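Local atomic coordinates of branched-chain alpha-ketoacid decarboxylase (Lactococcus lactis, PDB entry 2VBF), a protein that probably decarboxylates branched-chain and aromatic alpha-keto acids to aldehydes, using thiamine diphosphate and a magnesium ion as cofactors. Residues A[394-399]-A[416-421]; A[428-433]-A[446-451]; A[472-477]-A[540-545]. One frame throughout, in Å; residues are numbered along the deposited sequence.

Contact 1 of 3, residues A[394-399]-A[416-421]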
# COMPACT_ATOMS: atom_id res chain seq x y z
N GLU A 394 8.75 -28.46 7.17
CA GLU A 394 7.66 -27.48 7.04
C GLU A 394 8.17 -26.08 7.32
O GLU A 394 9.21 -25.91 7.95
CB GLU A 394 6.54 -27.76 8.04
CG GLU A 394 5.77 -29.03 7.77
CD GLU A 394 4.64 -29.26 8.76
OE1 GLU A 394 4.74 -28.83 9.94
OE2 GLU A 394 3.66 -29.88 8.38
N THR A 395 7.42 -25.09 6.83
CA THR A 395 7.69 -23.69 7.14
C THR A 395 6.46 -23.13 7.85
O THR A 395 5.35 -23.19 7.30
CB THR A 395 8.05 -22.88 5.87
OG1 THR A 395 9.22 -23.43 5.25
CG2 THR A 395 8.32 -21.41 6.22
N ILE A 396 6.67 -22.62 9.06
CA ILE A 396 5.61 -21.96 9.84
C ILE A 396 5.72 -20.46 9.62
O ILE A 396 6.78 -19.87 9.81
CB ILE A 396 5.69 -22.29 11.35
CG1 ILE A 396 5.30 -23.75 11.60
CG2 ILE A 396 4.78 -21.35 12.14
CD1 ILE A 396 5.15 -24.12 13.09
N VAL A 397 4.62 -19.84 9.21
CA VAL A 397 4.58 -18.39 8.99
C VAL A 397 3.54 -17.83 9.95
O VAL A 397 2.41 -18.33 10.00
CB VAL A 397 4.24 -18.04 7.52
CG1 VAL A 397 4.39 -16.54 7.27
CG2 VAL A 397 5.07 -18.86 6.53
N ALA A 398 3.93 -16.83 10.74
CA ALA A 398 3.05 -16.33 11.81
C ALA A 398 2.97 -14.80 11.87
O ALA A 398 3.98 -14.11 12.02
CB ALA A 398 3.47 -16.89 13.15
N GLU A 399 1.74 -14.30 11.79
CA GLU A 399 1.49 -12.86 11.72
C GLU A 399 1.56 -12.20 13.10
O GLU A 399 1.23 -12.82 14.12
CB GLU A 399 0.11 -12.63 11.11
CG GLU A 399 -0.24 -11.15 10.82
CD GLU A 399 0.79 -10.50 9.94
OE1 GLU A 399 0.65 -10.59 8.71
OE2 GLU A 399 1.75 -9.92 10.49
N SER A 416 12.85 -27.71 9.47
CA SER A 416 11.71 -26.82 9.46
C SER A 416 12.15 -25.37 9.66
O SER A 416 13.18 -25.09 10.30
CB SER A 416 10.69 -27.24 10.50
OG SER A 416 10.03 -28.42 10.06
N ARG A 417 11.35 -24.46 9.11
CA ARG A 417 11.67 -23.05 9.14
C ARG A 417 10.51 -22.22 9.67
O ARG A 417 9.40 -22.73 9.83
CB ARG A 417 12.09 -22.61 7.76
CG ARG A 417 13.34 -23.33 7.34
CD ARG A 417 13.99 -22.69 6.17
NE ARG A 417 13.31 -23.00 4.91
CZ ARG A 417 13.38 -24.17 4.27
NH1 ARG A 417 14.05 -25.19 4.79
NH2 ARG A 417 12.75 -24.33 3.11
N PHE A 418 10.81 -20.96 9.95
CA PHE A 418 9.85 -20.01 10.50
C PHE A 418 10.01 -18.69 9.75
O PHE A 418 11.14 -18.27 9.43
CB PHE A 418 10.14 -19.83 11.98
CG PHE A 418 9.11 -19.04 12.73
CD1 PHE A 418 8.06 -19.68 13.37
CD2 PHE A 418 9.21 -17.65 12.82
CE1 PHE A 418 7.11 -18.95 14.09
CE2 PHE A 418 8.27 -16.93 13.53
CZ PHE A 418 7.22 -17.58 14.17
N ILE A 419 8.89 -18.04 9.48
CA ILE A 419 8.87 -16.68 8.98
C ILE A 419 7.96 -15.84 9.90
O ILE A 419 6.77 -16.14 10.07
CB ILE A 419 8.41 -16.60 7.54
CG1 ILE A 419 9.44 -17.25 6.62
CG2 ILE A 419 8.17 -15.11 7.17
CD1 ILE A 419 9.04 -17.27 5.13
N GLY A 420 8.56 -14.84 10.51
CA GLY A 420 7.87 -13.81 11.28
C GLY A 420 8.62 -12.50 11.09
O GLY A 420 9.79 -12.50 10.71
N GLN A 421 7.95 -11.39 11.35
CA GLN A 421 8.48 -10.06 11.02
C GLN A 421 8.39 -9.16 12.26
O GLN A 421 7.69 -8.16 12.24
CB GLN A 421 7.68 -9.49 9.85
CG GLN A 421 8.32 -8.32 9.13
CD GLN A 421 7.35 -7.61 8.20
OE1 GLN A 421 6.18 -7.40 8.54
NE2 GLN A 421 7.83 -7.24 7.02
O HOH W 1 10.72 -22.36 3.14
O HOH W 2 5.14 -11.53 11.63
O HOH W 3 4.29 -9.44 9.82
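The ring of F418 reaches over to the neighbouring strand and meets two of its side chains at once: CE1 of F418 lies 3.9 Å from CG2 of I396, while CZ of F418 touches the CB of A398. The methyl of A398 comes at the ring obliquely. With CG anti to the backbone N (chi1 -171°), the phenyl group leans across toward strand 394-398 and forward along it, which brings CE1 beside I396 and CZ beside A398. On the other face of the sheet, V397 and I419 lie side by side and point the same way, CG1 of V397 packing 4.0 Å from CB of I419.

The backbones beneath are parallel strands, the axes of 394-398 and 417-419 inclined by 21° and 4.5 Å apart at their closest, with T395 bridged to R417, I396 to F418 and V397 to I419. Together with helix 402-407 they form a beta-alpha-beta unit at one border of the six-stranded parallel sheet of the C-terminal thiamine diphosphate-binding domain; within this chain 417-419 is an outermost strand. Evidence for the register is a ladder in which 394-398 and 417-419 alternate as donors: R417 N to E394 O, I396 N to R417 O, I419 N to I396 O and A398 N to I419 O. The ladder is extended at its start by a side chain, E394 N donating to OG of S416 over 3.2 Å at a nearly straight 169°.

T395 and R417 meet through water. OG1 of T395 and NH2 of R417 each lie 2.8 Å from the same molecule, which accepts from the guanidinium; R417 also forms a salt bridge with D441, and T395 OG1 bonds S444. Past the strand ends a second water accepts from Q421 N and donates to the carbonyl of A398.

Contact 2 of 3, residues A[428-433]-A[446-451]. With TPP (thiamine diphosphate), chain F.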
# COMPACT_ATOMS: atom_id res chain seq x y z
N GLY A 428 -0.59 -8.12 7.82
CA GLY A 428 -0.99 -8.47 6.47
C GLY A 428 0.16 -9.07 5.68
O GLY A 428 -0.07 -9.83 4.75
N TYR A 429 1.39 -8.68 6.03
CA TYR A 429 2.60 -9.19 5.40
C TYR A 429 2.57 -10.70 5.18
O TYR A 429 2.94 -11.18 4.10
CB TYR A 429 3.84 -8.82 6.26
CG TYR A 429 5.07 -9.64 5.93
CD1 TYR A 429 5.84 -9.35 4.83
CD2 TYR A 429 5.44 -10.72 6.74
CE1 TYR A 429 6.97 -10.11 4.52
CE2 TYR A 429 6.56 -11.49 6.44
CZ TYR A 429 7.31 -11.18 5.32
OH TYR A 429 8.42 -11.95 5.01
N THR A 430 2.17 -11.45 6.20
CA THR A 430 2.38 -12.90 6.21
C THR A 430 1.63 -13.69 5.13
O THR A 430 2.09 -14.76 4.73
CB THR A 430 2.08 -13.54 7.58
OG1 THR A 430 0.76 -13.21 7.99
CG2 THR A 430 3.13 -13.09 8.62
N PHE A 431 0.49 -13.18 4.67
CA PHE A 431 -0.29 -13.92 3.70
C PHE A 431 0.42 -13.96 2.34
O PHE A 431 0.81 -15.03 1.88
CB PHE A 431 -1.77 -13.49 3.67
CG PHE A 431 -2.59 -14.21 2.62
CD1 PHE A 431 -2.55 -15.61 2.51
CD2 PHE A 431 -3.41 -13.51 1.76
CE1 PHE A 431 -3.31 -16.27 1.52
CE2 PHE A 431 -4.15 -14.17 0.76
CZ PHE A 431 -4.11 -15.55 0.67
N PRO A 432 0.67 -12.80 1.70
CA PRO A 432 1.48 -12.90 0.47
C PRO A 432 2.88 -13.48 0.72
O PRO A 432 3.41 -14.22 -0.13
CB PRO A 432 1.56 -11.44 -0.02
CG PRO A 432 0.43 -10.72 0.66
CD PRO A 432 0.25 -11.41 1.98
N ALA A 433 3.49 -13.14 1.84
CA ALA A 433 4.84 -13.65 2.14
C ALA A 433 4.88 -15.18 2.22
O ALA A 433 5.79 -15.82 1.68
CB ALA A 433 5.37 -13.03 3.44
N HIS A 446 4.10 -25.16 3.73
CA HIS A 446 3.87 -23.95 4.51
C HIS A 446 2.56 -23.99 5.29
O HIS A 446 1.49 -24.30 4.73
CB HIS A 446 3.93 -22.72 3.62
CG HIS A 446 5.32 -22.35 3.22
ND1 HIS A 446 6.17 -23.25 2.60
CD2 HIS A 446 6.02 -21.20 3.35
CE1 HIS A 446 7.33 -22.66 2.36
NE2 HIS A 446 7.27 -21.42 2.82
N LEU A 447 2.68 -23.68 6.57
CA LEU A 447 1.57 -23.52 7.49
C LEU A 447 1.53 -22.05 7.90
O LEU A 447 2.48 -21.55 8.51
CB LEU A 447 1.76 -24.40 8.72
CG LEU A 447 1.43 -25.90 8.55
CD1 LEU A 447 2.37 -26.60 7.58
CD2 LEU A 447 1.45 -26.57 9.90
N LEU A 448 0.45 -21.36 7.53
CA LEU A 448 0.23 -19.94 7.86
C LEU A 448 -0.75 -19.77 9.00
O LEU A 448 -1.84 -20.33 8.97
CB LEU A 448 -0.31 -19.20 6.65
CG LEU A 448 -0.73 -17.73 6.85
CD1 LEU A 448 0.49 -16.88 7.24
CD2 LEU A 448 -1.41 -17.19 5.61
N PHE A 449 -0.36 -18.96 9.98
CA PHE A 449 -1.24 -18.52 11.04
C PHE A 449 -1.35 -17.01 10.95
O PHE A 449 -0.37 -16.29 11.20
CB PHE A 449 -0.69 -18.95 12.39
CG PHE A 449 -0.57 -20.45 12.52
CD1 PHE A 449 -1.64 -21.20 12.97
CD2 PHE A 449 0.59 -21.10 12.14
CE1 PHE A 449 -1.55 -22.58 13.06
CE2 PHE A 449 0.69 -22.48 12.24
CZ PHE A 449 -0.38 -23.22 12.70
N ILE A 450 -2.53 -16.55 10.57
CA ILE A 450 -2.81 -15.13 10.38
C ILE A 450 -4.14 -14.76 11.06
O ILE A 450 -5.10 -15.53 11.02
CB ILE A 450 -2.80 -14.75 8.88
CG1 ILE A 450 -2.93 -13.23 8.70
CG2 ILE A 450 -3.91 -15.49 8.09
CD1 ILE A 450 -2.63 -12.77 7.27
N GLY A 451 -4.17 -13.59 11.70
CA GLY A 451 -5.37 -13.11 12.35
C GLY A 451 -6.40 -12.60 11.35
O GLY A 451 -6.08 -12.23 10.22
N1' TPP F . -1.06 -1.44 10.47
C2' TPP F . 0.01 -2.13 9.95
CM2 TPP F . 0.26 -2.07 8.47
N3' TPP F . 0.82 -2.85 10.79
C4' TPP F . 0.59 -2.88 12.15
N4' TPP F . 1.40 -3.56 12.92
C5' TPP F . -0.51 -2.20 12.69
C6' TPP F . -1.34 -1.47 11.83
C7' TPP F . -0.82 -2.23 14.16
N3 TPP F . -1.24 -3.56 14.61
C2 TPP F . -0.44 -4.52 15.19
S1 TPP F . -1.17 -5.91 15.60
C5 TPP F . -2.58 -5.31 15.08
C4 TPP F . -2.52 -4.02 14.56
CM4 TPP F . -3.68 -3.24 14.02
C6 TPP F . -3.81 -6.19 15.22
C7 TPP F . -3.74 -7.51 14.48
O7 TPP F . -4.97 -8.15 14.71
PA TPP F . -5.24 -9.66 14.25
O1A TPP F . -4.59 -9.94 12.91
O2A TPP F . -6.74 -9.86 14.21
O3A TPP F . -4.45 -10.52 15.36
PB TPP F . -5.00 -11.06 16.79
O1B TPP F . -4.12 -10.45 17.84
O2B TPP F . -4.80 -12.55 16.75
O3B TPP F . -6.45 -10.71 16.96
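T430 and I450 mark the closest backbone approach, their CA atoms 7.0 Å apart, a spacing that rules out beta pairing and fits a helix laid on a sheet. Segment 428-433 turns into the start of helix 430-440, with A433 N bonded to Y429 O, whereas 446-451 is extended strand. This is the helix-on-strand packing of an alpha/beta domain with a parallel sheet, here the C-terminal thiamine diphosphate-binding domain, in which the chain leaves helix 430-440 and enters strand 445-451. No hydrogen bond crosses between the segments, and the contact rests on four buried side chains.

L448 and I450, two apart on the strand, both direct their CB atoms toward the helix. The two methyls of L448 are divided between neighbouring helix residues: CD1 sits 3.7 Å from CB of T430, and CD2 comes up to the edge of the F431 ring, near its plane, 3.7 Å from CD1 of F431. These last two side chains cross at about a right angle. I450 slides past T430 in the opposite direction, its chain extended (chi2 168°) and carrying CD1 to 3.8 Å from CB of F431.

The hydroxyl of T430 stands between its backbone N and carbonyl carbon (chi1 55°), which turns OG1 to the strand side. There it is bordered by methyl groups of L448 and I450, but its polar need is met by E399, whose OE1 also accepts from the backbone N of G428. F431 continues onto L455 and T458 of helix 452-458.

G451 ends the strand as the N-cap of that helix, and a side chain there would collide with the cofactor: CA of G451 lies 3.3 Å from O1A of thiamine diphosphate.

Contact 3 of 3, residues A[472-477]-A[540-545]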
# COMPACT_ATOMS: atom_id res chain seq x y z
N PRO A 472 -0.56 -24.56 0.43
CA PRO A 472 -0.25 -24.32 1.84
C PRO A 472 -1.44 -24.68 2.73
O PRO A 472 -2.55 -24.86 2.23
CB PRO A 472 -0.01 -22.82 1.88
CG PRO A 472 -0.95 -22.31 0.89
CD PRO A 472 -0.82 -23.29 -0.26
N ILE A 473 -1.20 -24.75 4.03
CA ILE A 473 -2.25 -24.94 5.02
C ILE A 473 -2.38 -23.61 5.77
O ILE A 473 -1.46 -23.18 6.46
CB ILE A 473 -1.91 -26.08 6.00
CG1 ILE A 473 -1.64 -27.39 5.24
CG2 ILE A 473 -3.04 -26.23 7.06
CD1 ILE A 473 -1.03 -28.48 6.10
N CYS A 474 -3.52 -22.95 5.58
CA CYS A 474 -3.74 -21.60 6.09
C CYS A 474 -4.75 -21.64 7.21
O CYS A 474 -5.86 -22.16 7.03
CB CYS A 474 -4.25 -20.70 4.98
SG CYS A 474 -3.13 -20.57 3.59
N PHE A 475 -4.36 -21.11 8.36
CA PHE A 475 -5.22 -20.99 9.55
C PHE A 475 -5.53 -19.52 9.79
O PHE A 475 -4.62 -18.72 10.01
CB PHE A 475 -4.53 -21.55 10.79
CG PHE A 475 -4.26 -23.02 10.74
CD1 PHE A 475 -5.26 -23.93 11.09
CD2 PHE A 475 -3.03 -23.49 10.34
CE1 PHE A 475 -5.01 -25.29 11.05
CE2 PHE A 475 -2.77 -24.85 10.28
CZ PHE A 475 -3.76 -25.75 10.64
N ILE A 476 -6.82 -19.18 9.75
CA ILE A 476 -7.28 -17.80 9.98
C ILE A 476 -7.86 -17.74 11.40
O ILE A 476 -8.84 -18.44 11.70
CB ILE A 476 -8.35 -17.34 8.96
CG1 ILE A 476 -7.84 -17.46 7.51
CG2 ILE A 476 -8.80 -15.90 9.25
CD1 ILE A 476 -7.89 -18.84 6.92
N ILE A 477 -7.26 -16.93 12.27
CA ILE A 477 -7.72 -16.82 13.65
C ILE A 477 -8.83 -15.77 13.75
O ILE A 477 -8.58 -14.59 13.84
CB ILE A 477 -6.60 -16.54 14.64
CG1 ILE A 477 -5.53 -17.64 14.54
CG2 ILE A 477 -7.16 -16.45 16.05
CD1 ILE A 477 -4.40 -17.51 15.53
N ASN A 540 -1.82 -32.37 -1.90
CA ASN A 540 -2.15 -31.87 -3.24
C ASN A 540 -3.26 -30.82 -3.29
O ASN A 540 -3.71 -30.44 -4.38
CB ASN A 540 -2.49 -33.04 -4.16
CG ASN A 540 -1.31 -33.98 -4.37
OD1 ASN A 540 -0.22 -33.55 -4.76
ND2 ASN A 540 -1.53 -35.25 -4.10
N ARG A 541 -3.70 -30.36 -2.12
CA ARG A 541 -4.66 -29.26 -2.06
C ARG A 541 -4.28 -28.25 -0.98
O ARG A 541 -3.56 -28.56 -0.04
CB ARG A 541 -6.08 -29.79 -1.81
CG ARG A 541 -6.73 -30.41 -3.08
CD ARG A 541 -8.18 -30.82 -2.84
NE ARG A 541 -8.27 -31.86 -1.83
CZ ARG A 541 -9.42 -32.40 -1.40
NH1 ARG A 541 -10.58 -31.99 -1.90
NH2 ARG A 541 -9.40 -33.34 -0.48
N MET A 542 -4.76 -27.03 -1.17
CA MET A 542 -4.62 -25.96 -0.21
C MET A 542 -5.73 -26.12 0.84
O MET A 542 -6.85 -26.54 0.51
CB MET A 542 -4.77 -24.60 -0.91
CG MET A 542 -4.62 -23.38 -0.03
SD MET A 542 -4.51 -21.88 -1.02
CE MET A 542 -5.19 -20.70 0.12
N TYR A 543 -5.41 -25.81 2.09
CA TYR A 543 -6.39 -25.84 3.16
C TYR A 543 -6.59 -24.42 3.71
O TYR A 543 -5.62 -23.68 3.90
CB TYR A 543 -5.99 -26.84 4.25
CG TYR A 543 -6.37 -28.23 3.82
CD1 TYR A 543 -5.69 -28.86 2.78
CD2 TYR A 543 -7.44 -28.90 4.41
CE1 TYR A 543 -6.05 -30.13 2.35
CE2 TYR A 543 -7.80 -30.17 3.99
CZ TYR A 543 -7.10 -30.78 2.96
OH TYR A 543 -7.47 -32.04 2.53
N TRP A 544 -7.86 -24.07 3.91
CA TRP A 544 -8.27 -22.74 4.37
C TRP A 544 -9.18 -22.93 5.59
O TRP A 544 -10.36 -23.25 5.45
CB TRP A 544 -8.99 -22.03 3.24
CG TRP A 544 -9.24 -20.58 3.46
CD1 TRP A 544 -10.40 -19.99 3.89
CD2 TRP A 544 -8.31 -19.51 3.25
NE1 TRP A 544 -10.24 -18.63 3.95
CE2 TRP A 544 -8.97 -18.31 3.57
CE3 TRP A 544 -6.98 -19.46 2.82
CZ2 TRP A 544 -8.34 -17.06 3.47
CZ3 TRP A 544 -6.36 -18.22 2.73
CH2 TRP A 544 -7.05 -17.04 3.05
N ILE A 545 -8.60 -22.75 6.77
CA ILE A 545 -9.21 -23.19 8.01
C ILE A 545 -9.49 -22.01 8.91
O ILE A 545 -8.56 -21.39 9.45
CB ILE A 545 -8.28 -24.19 8.73
CG1 ILE A 545 -8.01 -25.41 7.84
CG2 ILE A 545 -8.87 -24.61 10.08
CD1 ILE A 545 -6.73 -26.15 8.21
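Two torsion choices set W544 and I476 against each other. W544 holds CG anti to its backbone N (chi1 -169°), so that the indole rises from the sheet while leaning toward strand 473-477, and I476 bends at its second torsion (chi2 80°) to fold CD1 back over that indole. The result is a CH-pi contact: CD1 of I476 lies 3.7 Å from the centroid of the five-membered ring of W544, 15° off the ring normal. C474 meets the same indole obliquely, CB coming within 3.7 Å of CE3 of W544 and SG making a sulfur-aromatic contact with the six-membered ring. With an alanine in place of W544, the CD1 methyl of I476 would probably lose the surface it rests on and a gap would be likely to open beside C474. At the start of the strands the extended chain of M542 places CE 4.0 Å from SG of C474, while its CG packs on the P472 ring.

On the opposite face, I545 lies alongside both I473 and F475. Its CD1 is 3.4 Å from CE1 of F475, a tight approach oblique to the ring, and also touches CG2 of I473.

The backbones account for this pairing. The strands run parallel, 9° apart, and four hydrogen bonds zip them together: Y543 N to P472 O, C474 N to Y543 O, I545 N to C474 O and I476 N to I545 O.

Both strands belong to the six-stranded parallel sheet of the C-terminal thiamine diphosphate-binding domain, 473-478 bordered by 445-451 and 542-548 by 517-522. Helix 462-467 packs on M542 and W544, and helix 525-537 covers I473, Y543 and I545 on the other face.

The three contacts lie in series along the chain and share one parallel sheet. Strand 445-451 joins them: L447 N pairs with T395 O (2.8 Å) toward contact 1, and F475 N with L448 O (2.7 Å) toward contact 3. Contacts 1 and 2 meet again where E399 OE1 lies 2.7 Å from T430 OG1, a probable hydrogen bond. Contacts 1 and 3, their centres about 14 Å apart, do not touch. The cofactor lies off the C-terminal ends of these strands: G451 of contact 2 borders the diphosphate, I476 of contact 3 has its side chain about 8 Å from both thiamine diphosphate and the magnesium ion, and the side chain of A398 in contact 1 is about 10 Å from the cofactor.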